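Local structure of citrate synthase (1O7X) at residues A125-A128 with T129-N133. The protein is a mostly helical enzyme of the citrate synthase family, modelled here as an assembly of two chains. Sequence-based numbering, arbitrary orientation.
Sequences AKMA and TLVAN
Met127, Leu130 and Val131 share one side of the helix 116-138, where the bent methionine chain carries its methyl group forward along the helix, over the residues one turn on. Met127 CE lies 3.4 Å from Leu130 CB and 3.5 Å from Val131 CG2, crossing each side chain at a slant. Bends at chi2 (-79°) and chi3 bring the end of the chain nearer, although the CB of Met127 itself points away from 129-133. Val131 meets the methyl with the branch that sits beside its own backbone N, CG1 being anti to that N. Underneath runs the regular i to i+4 bonding of an alpha-helix. Val131 N gives its hydrogen to Met127 O at 2.8 Å, with the donor almost in line with the carbonyl (174°), and Leu130 N reaches Lys126 O at 2.9 Å. Helix 92-106 packs against Met127 and Leu130 through Leu96, while Phe156 of helix 152-161 lies against Val131, so neighbouring helices cover this buried apolar side.

The flank of Lys126 is looser. Its long chain, partly exposed, leads away from 129-133 to a salt bridge with Glu72, and its NZ also hydrogen-bonds Glu74 O. Polar groups also gather around Thr129, whose OG1 bonds to the carbonyl of Tyr73. Thr129 O accepts twice from Asn133, from its backbone N and, at 2.8 Å, from ND2, which approaches 38° out of the carbonyl plane; ND2 also bonds to Arg144 O. The helix thus has two chemical characters: apolar side chains join it to neighbouring helices, while hydroxyl, amide and ammonium groups tie it to nearby backbone carbonyls and the Glu72 carboxylate, meeting the needs of polar side chains at buried Thr129 and Asn133.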
ATOM      1  N   ALA A 125      -7.575 -18.325   2.476  1.00 29.08           N
ATOM      2  CA  ALA A 125      -8.978 -18.703   2.445  1.00 28.48           C
ATOM      3  C   ALA A 125      -9.903 -17.490   2.422  1.00 28.14           C
ATOM      4  O   ALA A 125     -10.886 -17.449   1.672  1.00 27.05           O
ATOM      5  CB  ALA A 125      -9.265 -19.633   3.624  1.00 27.50           C
ATOM      6  N   LYS A 126      -9.583 -16.449   3.207  1.00 28.49           N
ATOM      7  CA  LYS A 126     -10.458 -15.269   3.149  1.00 29.08           C
ATOM      8  C   LYS A 126     -10.288 -14.562   1.819  1.00 30.12           C
ATOM      9  O   LYS A 126     -11.278 -13.980   1.343  1.00 30.80           O
ATOM     10  CB  LYS A 126     -10.307 -14.432   4.397  1.00 28.84           C
ATOM     11  CG  LYS A 126     -10.799 -15.237   5.588  1.00 29.50           C
ATOM     12  CD  LYS A 126      -9.937 -15.129   6.823  1.00 29.49           C
ATOM     13  CE  LYS A 126     -10.796 -15.161   8.062  1.00 30.63           C
ATOM     14  NZ  LYS A 126     -11.603 -16.390   8.234  1.00 32.07           N
ATOM     15  N   MET A 127      -9.121 -14.629   1.175  1.00 29.95           N
ATOM     16  CA  MET A 127      -8.968 -14.024  -0.135  1.00 31.03           C
ATOM     17  C   MET A 127      -9.888 -14.714  -1.145  1.00 31.36           C
ATOM     18  O   MET A 127     -10.607 -14.055  -1.903  1.00 30.98           O
ATOM     19  CB  MET A 127      -7.530 -14.032  -0.655  1.00 32.06           C
ATOM     20  CG  MET A 127      -6.726 -12.801  -0.294  1.00 32.96           C
ATOM     21  SD  MET A 127      -6.967 -11.296  -1.235  1.00 31.48           S
ATOM     22  CE  MET A 127      -8.629 -11.395  -1.842  1.00 31.37           C
ATOM     23  N   ALA A 128      -9.979 -16.048  -1.094  1.00 31.14           N
ATOM     24  CA  ALA A 128     -10.939 -16.726  -1.964  1.00 31.30           C
ATOM     25  C   ALA A 128     -12.339 -16.155  -1.790  1.00 30.17           C
ATOM     26  O   ALA A 128     -13.051 -15.940  -2.784  1.00 30.25           O
ATOM     27  CB  ALA A 128     -10.931 -18.225  -1.724  1.00 32.86           C
ATOM     28  N   THR A 129     -12.787 -15.942  -0.562  1.00 29.72           N
ATOM     29  CA  THR A 129     -14.105 -15.352  -0.294  1.00 29.53           C
ATOM     30  C   THR A 129     -14.205 -13.938  -0.878  1.00 28.36           C
ATOM     31  O   THR A 129     -15.161 -13.602  -1.585  1.00 26.86           O
ATOM     32  CB  THR A 129     -14.362 -15.335   1.227  1.00 29.75           C
ATOM     33  OG1 THR A 129     -14.421 -16.703   1.652  1.00 30.46           O
ATOM     34  CG2 THR A 129     -15.638 -14.642   1.629  1.00 29.78           C
ATOM     35  N   LEU A 130     -13.163 -13.129  -0.650  1.00 27.19           N
ATOM     36  CA  LEU A 130     -13.124 -11.777  -1.175  1.00 27.45           C
ATOM     37  C   LEU A 130     -13.313 -11.814  -2.683  1.00 27.98           C
ATOM     38  O   LEU A 130     -14.302 -11.313  -3.242  1.00 28.30           O
ATOM     39  CB  LEU A 130     -11.869 -11.017  -0.747  1.00 27.99           C
ATOM     40  CG  LEU A 130     -11.842 -10.447   0.686  1.00 28.47           C
ATOM     41  CD1 LEU A 130     -10.611  -9.586   0.956  1.00 26.80           C
ATOM     42  CD2 LEU A 130     -13.085  -9.619   0.994  1.00 27.87           C
ATOM     43  N   VAL A 131     -12.393 -12.487  -3.370  1.00 27.55           N
ATOM     44  CA  VAL A 131     -12.440 -12.629  -4.817  1.00 26.45           C
ATOM     45  C   VAL A 131     -13.769 -13.162  -5.311  1.00 27.86           C
ATOM     46  O   VAL A 131     -14.402 -12.637  -6.253  1.00 29.01           O
ATOM     47  CB  VAL A 131     -11.285 -13.537  -5.238  1.00 25.38           C
ATOM     48  CG1 VAL A 131     -11.183 -13.644  -6.745  1.00 26.50           C
ATOM     49  CG2 VAL A 131     -10.002 -12.959  -4.664  1.00 25.46           C
ATOM     50  N   ALA A 132     -14.283 -14.205  -4.648  1.00 27.85           N
ATOM     51  CA  ALA A 132     -15.577 -14.739  -5.087  1.00 27.79           C
ATOM     52  C   ALA A 132     -16.623 -13.642  -5.021  1.00 27.64           C
ATOM     53  O   ALA A 132     -17.329 -13.432  -6.010  1.00 26.51           O
ATOM     54  CB  ALA A 132     -15.918 -15.962  -4.256  1.00 28.50           C
ATOM     55  N   ASN A 133     -16.684 -12.919  -3.888  1.00 28.00           N
ATOM     56  CA  ASN A 133     -17.697 -11.877  -3.697  1.00 26.95           C
ATOM     57  C   ASN A 133     -17.496 -10.562  -4.393  1.00 25.90           C
ATOM     58  O   ASN A 133     -18.470  -9.849  -4.649  1.00 24.57           O
ATOM     59  CB  ASN A 133     -17.949 -11.710  -2.196  1.00 27.55           C
ATOM     60  CG  ASN A 133     -18.650 -13.006  -1.778  1.00 28.74           C
ATOM     61  OD1 ASN A 133     -19.801 -13.172  -2.182  1.00 29.18           O
ATOM     62  ND2 ASN A 133     -17.939 -13.850  -1.053  1.00 28.43           N
TER